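Long-range contacts in Sn-glycerol-3-phosphate ABC transporter substrate-binding protein UspB (Mycobacterium tuberculosis, PDB 4MFI), which probably serves as the substrate-binding subunit of an ABC importer, with specificity for glycerophosphocholine: residues V113-V124 with A310-V321; N202-F210 with D392-E400. One frame throughout, in Å; residues are numbered along the deposited sequence.

Interaction 1. Residues V113-V124 with A310-V321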
loop_
_atom_site.group_PDB
_atom_site.type_symbol
_atom_site.label_atom_id
_atom_site.label_comp_id
_atom_site.label_asym_id
_atom_site.label_seq_id
_atom_site.Cartn_x
_atom_site.Cartn_y
_atom_site.Cartn_z
ATOM N N VAL A 113 11.805 2.471 -19.251
ATOM C CA VAL A 113 11.846 1.026 -19.489
ATOM C C VAL A 113 10.512 0.293 -19.308
ATOM O O VAL A 113 10.466 -0.932 -19.415
ATOM C CB VAL A 113 12.944 0.324 -18.648
ATOM C CG1 VAL A 113 14.300 0.973 -18.892
ATOM C CG2 VAL A 113 12.583 0.344 -17.158
ATOM N N LEU A 114 9.437 1.034 -19.033
ATOM C CA LEU A 114 8.100 0.448 -18.947
ATOM C C LEU A 114 7.174 0.954 -20.052
ATOM O O LEU A 114 7.281 2.095 -20.504
ATOM C CB LEU A 114 7.458 0.745 -17.594
ATOM C CG LEU A 114 8.170 0.258 -16.334
ATOM C CD1 LEU A 114 7.315 0.614 -15.123
ATOM C CD2 LEU A 114 8.446 -1.232 -16.387
ATOM N N THR A 115 6.239 0.106 -20.462
ATOM C CA THR A 115 5.251 0.477 -21.469
ATOM C C THR A 115 4.122 1.292 -20.851
ATOM O O THR A 115 3.540 0.880 -19.845
ATOM C CB THR A 115 4.633 -0.788 -22.099
ATOM O OG1 THR A 115 5.675 -1.617 -22.630
ATOM C CG2 THR A 115 3.656 -0.429 -23.212
ATOM N N ALA A 116 3.813 2.445 -21.440
ATOM C CA ALA A 116 2.589 3.163 -21.099
ATOM C C ALA A 116 1.425 2.354 -21.664
ATOM O O ALA A 116 1.401 2.034 -22.856
ATOM C CB ALA A 116 2.606 4.573 -21.681
ATOM N N LEU A 117 0.466 2.019 -20.806
ATOM C CA LEU A 117 -0.517 0.974 -21.108
ATOM C C LEU A 117 -1.818 1.435 -21.754
ATOM O O LEU A 117 -2.611 0.602 -22.191
ATOM C CB LEU A 117 -0.868 0.203 -19.832
ATOM C CG LEU A 117 0.287 -0.536 -19.161
ATOM C CD1 LEU A 117 -0.167 -1.203 -17.874
ATOM C CD2 LEU A 117 0.878 -1.559 -20.118
ATOM N N ASP A 118 -2.050 2.739 -21.816
ATOM C CA ASP A 118 -3.376 3.239 -22.184
ATOM C C ASP A 118 -3.870 2.828 -23.570
ATOM O O ASP A 118 -5.034 2.443 -23.729
ATOM C CB ASP A 118 -3.418 4.754 -22.026
ATOM C CG ASP A 118 -2.977 5.185 -20.652
ATOM O OD1 ASP A 118 -1.750 5.219 -20.419
ATOM O OD2 ASP A 118 -3.850 5.451 -19.793
ATOM N N ASP A 119 -2.993 2.896 -24.565
ATOM C CA ASP A 119 -3.371 2.477 -25.908
ATOM C C ASP A 119 -3.708 0.991 -25.924
ATOM O O ASP A 119 -4.713 0.583 -26.508
ATOM C CB ASP A 119 -2.253 2.782 -26.907
ATOM C CG ASP A 119 -2.169 4.255 -27.255
ATOM O OD1 ASP A 119 -3.114 4.999 -26.915
ATOM O OD2 ASP A 119 -1.165 4.668 -27.876
ATOM N N LEU A 120 -2.877 0.189 -25.268
ATOM C CA LEU A 120 -3.134 -1.248 -25.159
ATOM C C LEU A 120 -4.431 -1.569 -24.408
ATOM O O LEU A 120 -5.155 -2.486 -24.802
ATOM C CB LEU A 120 -1.937 -1.977 -24.535
ATOM C CG LEU A 120 -0.699 -2.158 -25.414
ATOM C CD1 LEU A 120 0.524 -2.519 -24.578
ATOM C CD2 LEU A 120 -0.951 -3.233 -26.451
ATOM N N PHE A 121 -4.721 -0.825 -23.337
ATOM C CA PHE A 121 -5.996 -0.970 -22.626
ATOM C C PHE A 121 -7.156 -0.902 -23.619
ATOM O O PHE A 121 -8.069 -1.731 -23.595
ATOM C CB PHE A 121 -6.194 0.164 -21.606
ATOM C CG PHE A 121 -5.392 0.029 -20.330
ATOM C CD1 PHE A 121 -4.839 -1.182 -19.934
ATOM C CD2 PHE A 121 -5.231 1.135 -19.503
ATOM C CE1 PHE A 121 -4.125 -1.280 -18.741
ATOM C CE2 PHE A 121 -4.528 1.044 -18.311
ATOM C CZ PHE A 121 -3.970 -0.163 -17.932
ATOM N N GLY A 122 -7.120 0.102 -24.489
ATOM C CA GLY A 122 -8.206 0.337 -25.419
ATOM C C GLY A 122 -8.230 -0.656 -26.564
ATOM O O GLY A 122 -9.282 -0.920 -27.133
ATOM N N GLN A 123 -7.067 -1.201 -26.906
ATOM C CA GLN A 123 -6.958 -2.162 -27.998
ATOM C C GLN A 123 -7.497 -3.524 -27.568
ATOM O O GLN A 123 -8.224 -4.187 -28.316
ATOM C CB GLN A 123 -5.493 -2.283 -28.439
ATOM C CG GLN A 123 -5.222 -3.365 -29.476
ATOM C CD GLN A 123 -3.754 -3.442 -29.866
ATOM O OE1 GLN A 123 -2.996 -2.488 -29.678
ATOM N NE2 GLN A 123 -3.347 -4.584 -30.411
ATOM N N VAL A 124 -7.148 -3.917 -26.348
ATOM C CA VAL A 124 -7.508 -5.217 -25.794
ATOM C C VAL A 124 -8.911 -5.160 -25.169
ATOM O O VAL A 124 -9.561 -6.190 -24.966
ATOM C CB VAL A 124 -6.413 -5.680 -24.780
ATOM C CG1 VAL A 124 -6.818 -6.938 -24.022
ATOM C CG2 VAL A 124 -5.093 -5.917 -25.514
ATOM N N ALA A 310 3.497 -4.680 -14.447
ATOM C CA ALA A 310 3.943 -3.795 -15.523
ATOM C C ALA A 310 4.508 -4.600 -16.694
ATOM O O ALA A 310 4.881 -5.764 -16.538
ATOM C CB ALA A 310 5.004 -2.830 -14.999
ATOM N N ILE A 311 4.586 -3.959 -17.855
ATOM C CA ILE A 311 5.095 -4.583 -19.072
ATOM C C ILE A 311 6.317 -3.804 -19.549
ATOM O O ILE A 311 6.208 -2.629 -19.888
ATOM C CB ILE A 311 4.020 -4.558 -20.186
ATOM C CG1 ILE A 311 2.736 -5.251 -19.719
ATOM C CG2 ILE A 311 4.543 -5.190 -21.477
ATOM C CD1 ILE A 311 1.604 -5.159 -20.741
ATOM N N PRO A 312 7.492 -4.449 -19.575
ATOM C CA PRO A 312 8.692 -3.752 -20.051
ATOM C C PRO A 312 8.558 -3.201 -21.473
ATOM O O PRO A 312 7.913 -3.811 -22.339
ATOM C CB PRO A 312 9.763 -4.843 -20.005
ATOM C CG PRO A 312 9.307 -5.734 -18.880
ATOM C CD PRO A 312 7.807 -5.787 -19.046
ATOM N N ALA A 313 9.192 -2.055 -21.703
ATOM C CA ALA A 313 9.151 -1.385 -22.997
ATOM C C ALA A 313 9.860 -2.169 -24.098
ATOM O O ALA A 313 9.506 -2.039 -25.271
ATOM C CB ALA A 313 9.747 0.014 -22.888
ATOM N N LYS A 314 10.864 -2.968 -23.740
ATOM C CA LYS A 314 11.669 -3.638 -24.767
ATOM C C LYS A 314 11.136 -5.017 -25.175
ATOM O O LYS A 314 11.898 -5.958 -25.402
ATOM C CB LYS A 314 13.143 -3.708 -24.368
ATOM C CG LYS A 314 13.453 -4.603 -23.193
ATOM C CD LYS A 314 14.916 -5.021 -23.218
ATOM C CE LYS A 314 15.832 -3.827 -23.408
ATOM N NZ LYS A 314 17.263 -4.172 -23.190
ATOM N N LEU A 315 9.818 -5.119 -25.275
ATOM C CA LEU A 315 9.174 -6.289 -25.858
ATOM C C LEU A 315 8.705 -5.925 -27.256
ATOM O O LEU A 315 8.440 -4.753 -27.539
ATOM C CB LEU A 315 7.950 -6.698 -25.035
ATOM C CG LEU A 315 8.047 -7.016 -23.544
ATOM C CD1 LEU A 315 6.734 -7.648 -23.075
ATOM C CD2 LEU A 315 9.231 -7.907 -23.213
ATOM N N SER A 316 8.589 -6.919 -28.130
ATOM C CA SER A 316 7.912 -6.710 -29.404
ATOM C C SER A 316 6.455 -6.339 -29.131
ATOM O O SER A 316 5.929 -6.611 -28.043
ATOM C CB SER A 316 7.967 -7.975 -30.254
ATOM O OG SER A 316 7.146 -8.991 -29.699
ATOM N N GLU A 317 5.802 -5.710 -30.107
ATOM C CA GLU A 317 4.400 -5.337 -29.943
ATOM C C GLU A 317 3.516 -6.549 -29.667
ATOM O O GLU A 317 2.629 -6.485 -28.816
ATOM C CB GLU A 317 3.876 -4.548 -31.148
ATOM C CG GLU A 317 4.005 -3.034 -30.993
ATOM C CD GLU A 317 3.247 -2.492 -29.785
ATOM O OE1 GLU A 317 2.236 -3.108 -29.375
ATOM O OE2 GLU A 317 3.664 -1.444 -29.245
ATOM N N GLU A 318 3.766 -7.651 -30.372
ATOM C CA GLU A 318 2.995 -8.875 -30.153
ATOM C C GLU A 318 3.121 -9.352 -28.710
ATOM O O GLU A 318 2.124 -9.711 -28.078
ATOM C CB GLU A 318 3.424 -9.991 -31.115
ATOM C CG GLU A 318 2.843 -11.363 -30.753
ATOM C CD GLU A 318 3.000 -12.402 -31.853
ATOM O OE1 GLU A 318 3.046 -12.019 -33.043
ATOM O OE2 GLU A 318 3.071 -13.609 -31.528
ATOM N N ARG A 319 4.342 -9.349 -28.182
ATOM C CA ARG A 319 4.542 -9.790 -26.806
ATOM C C ARG A 319 3.891 -8.845 -25.799
ATOM O O ARG A 319 3.412 -9.294 -24.761
ATOM C CB ARG A 319 6.027 -10.001 -26.489
ATOM C CG ARG A 319 6.653 -11.140 -27.289
ATOM C CD ARG A 319 7.997 -11.587 -26.729
ATOM N NE ARG A 319 7.853 -12.310 -25.467
ATOM C CZ ARG A 319 7.645 -13.621 -25.376
ATOM N NH1 ARG A 319 7.559 -14.367 -26.476
ATOM N NH2 ARG A 319 7.524 -14.192 -24.186
ATOM N N LYS A 320 3.853 -7.549 -26.104
ATOM C CA LYS A 320 3.180 -6.599 -25.213
ATOM C C LYS A 320 1.681 -6.874 -25.132
ATOM O O LYS A 320 1.088 -6.840 -24.048
ATOM C CB LYS A 320 3.421 -5.150 -25.651
ATOM C CG LYS A 320 4.836 -4.675 -25.429
ATOM C CD LYS A 320 4.992 -3.213 -25.792
ATOM C CE LYS A 320 6.441 -2.801 -25.649
ATOM N NZ LYS A 320 6.680 -1.405 -26.094
ATOM N N VAL A 321 1.068 -7.138 -26.284
ATOM C CA VAL A 321 -0.346 -7.471 -26.321
ATOM C C VAL A 321 -0.617 -8.718 -25.478
ATOM O O VAL A 321 -1.541 -8.729 -24.668
ATOM C CB VAL A 321 -0.828 -7.671 -27.766
ATOM C CG1 VAL A 321 -2.233 -8.253 -27.795
ATOM C CG2 VAL A 321 -0.789 -6.343 -28.501
HETATM O O HOH W 1 12.238 -2.468 -21.094
HETATM O O HOH W 2 4.050 -1.152 -17.987
HETATM O O HOH W 3 -0.203 -3.165 -30.456
#
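Thr115 and Ile311 pair twice across this contact: Thr115 N donates to Ile311 O (2.8 Å, C=O...N angle 173°), and the Thr115 hydroxyl adds a second bond from above the same carbonyl plane (OG1 to Ile311 O, 3.0 Å). The two backbone bonds, Thr115 N to Ile311 O and Ala313 N to Val113 O (2.8 Å), make a single beta bridge between Leu114 and Pro312. Followed outward from the backbone, Thr115 CB comes close to Ile311 O; OG1, beside its own backbone N (chi1 -56°), donates to that oxygen; CG2, on the other branch, faces Lys320 CD. The lysine comes tip to tip, its extended chain bringing CE to 3.3 Å from Thr115 OG1, while NZ donates back to Ala313 O in the loop before the helix. Farther along, the contact is apolar: Leu117 CD2 meets Ile311 CD1 at 3.7 Å, and Leu120 CD2 meets Val321 CG2 at the same distance. A water joins the two segments near Val321, donating to Gln123 OE1 and Glu317 OE1. The short helical segments 118-124 and 317-321 cross at -69°, their axes 11.5 Å apart at closest. Ile311 and Leu120 both continue onto Leu324 of helix 317-330, Leu114 packs on Phe108 and Ala109 of helix 104-110, and Leu117 rests on Val148 of strand 144-160, in a periplasmic-binding-protein alpha/beta lobe.

Interaction 2. Residues N202-F210 with D392-E400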
loop_
_atom_site.group_PDB
_atom_site.type_symbol
_atom_site.label_atom_id
_atom_site.label_comp_id
_atom_site.label_asym_id
_atom_site.label_seq_id
_atom_site.Cartn_x
_atom_site.Cartn_y
_atom_site.Cartn_z
ATOM N N ASN A 202 7.150 1.355 13.380
ATOM C CA ASN A 202 8.525 1.852 13.377
ATOM C C ASN A 202 8.954 2.280 11.973
ATOM O O ASN A 202 8.112 2.428 11.082
ATOM C CB ASN A 202 9.495 0.834 13.994
ATOM C CG ASN A 202 9.675 -0.418 13.144
ATOM O OD1 ASN A 202 9.239 -0.494 11.988
ATOM N ND2 ASN A 202 10.352 -1.404 13.714
ATOM N N ALA A 203 10.254 2.461 11.764
ATOM C CA ALA A 203 10.734 3.016 10.498
ATOM C C ALA A 203 10.482 2.126 9.284
ATOM O O ALA A 203 10.686 2.553 8.150
ATOM C CB ALA A 203 12.208 3.370 10.595
ATOM N N ASP A 204 10.055 0.886 9.500
ATOM C CA ASP A 204 9.728 0.051 8.349
ATOM C C ASP A 204 8.383 0.368 7.698
ATOM O O ASP A 204 8.144 -0.040 6.559
ATOM C CB ASP A 204 9.810 -1.431 8.706
ATOM C CG ASP A 204 11.222 -1.980 8.585
ATOM O OD1 ASP A 204 12.011 -1.450 7.766
ATOM O OD2 ASP A 204 11.540 -2.949 9.304
ATOM N N LEU A 205 7.511 1.093 8.399
ATOM C CA LEU A 205 6.175 1.357 7.868
ATOM C C LEU A 205 5.582 2.720 8.212
ATOM O O LEU A 205 4.537 3.091 7.679
ATOM C CB LEU A 205 5.205 0.263 8.323
ATOM C CG LEU A 205 4.028 -0.025 7.396
ATOM C CD1 LEU A 205 4.529 -0.509 6.050
ATOM C CD2 LEU A 205 3.108 -1.053 8.019
ATOM N N ILE A 206 6.225 3.474 9.096
ATOM C CA ILE A 206 5.586 4.678 9.619
ATOM C C ILE A 206 5.340 5.775 8.565
ATOM O O ILE A 206 4.325 6.461 8.630
ATOM C CB ILE A 206 6.332 5.233 10.867
ATOM C CG1 ILE A 206 5.525 6.337 11.566
ATOM C CG2 ILE A 206 7.710 5.744 10.480
ATOM C CD1 ILE A 206 4.170 5.873 12.073
ATOM N N SER A 207 6.218 5.939 7.572
ATOM C CA SER A 207 5.885 6.948 6.557
ATOM C C SER A 207 4.624 6.583 5.783
ATOM O O SER A 207 3.912 7.461 5.304
ATOM C CB SER A 207 7.036 7.249 5.591
ATOM O OG SER A 207 7.281 6.161 4.717
ATOM N N TRP A 208 4.334 5.288 5.679
ATOM C CA TRP A 208 3.098 4.847 5.042
ATOM C C TRP A 208 1.881 5.094 5.925
ATOM O O TRP A 208 0.898 5.687 5.476
ATOM C CB TRP A 208 3.200 3.366 4.683
ATOM C CG TRP A 208 2.098 2.843 3.813
ATOM C CD1 TRP A 208 1.733 3.299 2.574
ATOM C CD2 TRP A 208 1.257 1.715 4.088
ATOM N NE1 TRP A 208 0.705 2.534 2.072
ATOM C CE2 TRP A 208 0.398 1.553 2.982
ATOM C CE3 TRP A 208 1.144 0.826 5.170
ATOM C CZ2 TRP A 208 -0.552 0.531 2.916
ATOM C CZ3 TRP A 208 0.193 -0.181 5.109
ATOM C CH2 TRP A 208 -0.642 -0.323 3.989
ATOM N N THR A 209 1.943 4.642 7.176
ATOM C CA THR A 209 0.779 4.743 8.057
ATOM C C THR A 209 0.522 6.161 8.563
ATOM O O THR A 209 -0.629 6.514 8.827
ATOM C CB THR A 209 0.843 3.781 9.259
ATOM O OG1 THR A 209 1.970 4.111 10.075
ATOM C CG2 THR A 209 0.933 2.323 8.800
ATOM N N PHE A 210 1.559 6.978 8.698
ATOM C CA PHE A 210 1.379 8.366 9.148
ATOM C C PHE A 210 0.770 9.237 8.058
ATOM O O PHE A 210 0.242 10.313 8.333
ATOM C CB PHE A 210 2.722 8.956 9.613
ATOM C CG PHE A 210 2.651 10.410 10.019
ATOM C CD1 PHE A 210 2.099 10.782 11.235
ATOM C CD2 PHE A 210 3.158 11.402 9.181
ATOM C CE1 PHE A 210 2.038 12.121 11.604
ATOM C CE2 PHE A 210 3.102 12.740 9.547
ATOM C CZ PHE A 210 2.541 13.100 10.760
ATOM N N ASP A 392 10.405 7.325 1.253
ATOM C CA ASP A 392 9.764 6.522 2.285
ATOM C C ASP A 392 10.694 6.246 3.458
ATOM O O ASP A 392 10.291 6.363 4.613
ATOM C CB ASP A 392 9.243 5.204 1.707
ATOM C CG ASP A 392 10.341 4.331 1.135
ATOM O OD1 ASP A 392 11.202 4.858 0.397
ATOM O OD2 ASP A 392 10.350 3.113 1.429
ATOM N N ARG A 393 11.946 5.907 3.162
ATOM C CA ARG A 393 12.893 5.521 4.199
ATOM C C ARG A 393 13.391 6.728 4.995
ATOM O O ARG A 393 13.567 6.659 6.219
ATOM C CB ARG A 393 14.075 4.771 3.578
ATOM C CG ARG A 393 13.683 3.532 2.748
ATOM C CD ARG A 393 12.959 2.467 3.560
ATOM N NE ARG A 393 13.679 2.121 4.787
ATOM C CZ ARG A 393 13.310 1.153 5.622
ATOM N NH1 ARG A 393 12.236 0.416 5.357
ATOM N NH2 ARG A 393 14.014 0.916 6.722
ATOM N N ILE A 394 13.632 7.828 4.293
ATOM C CA ILE A 394 14.124 9.046 4.931
ATOM C C ILE A 394 13.037 9.681 5.809
ATOM O O ILE A 394 13.292 10.073 6.951
ATOM C CB ILE A 394 14.642 10.042 3.869
ATOM C CG1 ILE A 394 15.855 9.444 3.143
ATOM C CG2 ILE A 394 14.972 11.391 4.493
ATOM C CD1 ILE A 394 16.282 10.222 1.907
ATOM N N ILE A 395 11.813 9.769 5.295
ATOM C CA ILE A 395 10.707 10.265 6.113
ATOM C C ILE A 395 10.451 9.347 7.316
ATOM O O ILE A 395 10.255 9.822 8.441
ATOM C CB ILE A 395 9.431 10.459 5.271
ATOM C CG1 ILE A 395 9.660 11.576 4.239
ATOM C CG2 ILE A 395 8.239 10.788 6.160
ATOM C CD1 ILE A 395 8.588 11.668 3.150
ATOM N N SER A 396 10.473 8.035 7.093
ATOM C CA SER A 396 10.287 7.093 8.194
ATOM C C SER A 396 11.349 7.250 9.266
ATOM O O SER A 396 11.033 7.176 10.455
ATOM C CB SER A 396 10.283 5.648 7.707
ATOM O OG SER A 396 9.061 5.330 7.076
ATOM N N ALA A 397 12.604 7.440 8.860
ATOM C CA ALA A 397 13.667 7.599 9.844
ATOM C C ALA A 397 13.432 8.839 10.695
ATOM O O ALA A 397 13.669 8.826 11.902
ATOM C CB ALA A 397 15.031 7.662 9.162
ATOM N N GLY A 398 12.943 9.910 10.073
ATOM C CA GLY A 398 12.647 11.126 10.808
ATOM C C GLY A 398 11.505 10.944 11.791
ATOM O O GLY A 398 11.588 11.372 12.943
ATOM N N LEU A 399 10.434 10.302 11.341
ATOM C CA LEU A 399 9.313 10.013 12.228
ATOM C C LEU A 399 9.737 9.092 13.371
ATOM O O LEU A 399 9.288 9.260 14.511
ATOM C CB LEU A 399 8.157 9.404 11.438
ATOM C CG LEU A 399 7.458 10.396 10.506
ATOM C CD1 LEU A 399 6.601 9.659 9.477
ATOM C CD2 LEU A 399 6.613 11.384 11.309
ATOM N N GLU A 400 10.616 8.134 13.085
ATOM C CA GLU A 400 11.077 7.240 14.137
ATOM C C GLU A 400 11.941 7.986 15.160
ATOM O O GLU A 400 11.887 7.685 16.348
ATOM C CB GLU A 400 11.815 6.027 13.568
ATOM C CG GLU A 400 11.969 4.903 14.586
ATOM C CD GLU A 400 12.803 3.751 14.067
ATOM O OE1 GLU A 400 14.028 3.936 13.886
ATOM O OE2 GLU A 400 12.242 2.655 13.842
HETATM O O HOH W 4 9.861 3.046 5.581
#
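Asp204 offers a single carboxylate oxygen to both terminal nitrogens of Arg393: NH1 reaches OD1 at 3.1 Å and NH2 reaches it at 3.3 Å, in a salt bridge with OD1 lying in the guanidinium plane. An Asx turn, with Asn202 OD1 accepting from Asp204 N, shapes the loop entering the short helix 206-209, which packs on helix 391-405 of this periplasmic-binding-protein fold. Arg393 starts out pointing away from the loop and bends at chi2 and chi3 (-61° and -51°), which folds its guanidinium back to the aspartate and lays one face over Ala203 O. Glu400, two turns on, takes the loop at another point: OE2 accepts from Ala203 N at 2.9 Å, the donor standing above the carboxylate plane, and the carboxylate also covers Ala203 CB. Between these charged ends the helices meet through serines. Ser396 OG accepts from Ser207 N (2.9 Å) and gives its own proton to Asp392 O, one turn back, so the hydroxyl accepts from helix 206-209 and donates within its own. Ser207 OG lies near Asp392 O and is also bonded by Arg385 NE; the carboxylate of Asp392 turns to Arg103. A water between the segments donates to Ala203 O and weakly to Asp392 O. Toward the far end the contact is apolar: Ile206 CG2 touches Leu399 CB, and Leu399 CD2 makes a CH-pi contact over one face of the Phe210 ring, 4.1 Å from its centroid and 13° off the ring normal.

In the fold
From the N terminus the chain reaches 113-124 first, then 202-210; only after these does it return with 310-321 to close interaction 1 and, later, with 392-400 to close interaction 2. The two closures therefore cross rather than nest, each joining segments more than 180 residues apart in sequence. Interaction 1 ties the run after helix 104-110 to the exit of strand 307-310 and the start of helix 317-330, beside the mixed sheet. Interaction 2 ties the region after strand 198-201 to helix 391-405, near the C terminus. They lie on opposite sides of the chain's centre, about 34 Å apart between centres, and do not touch.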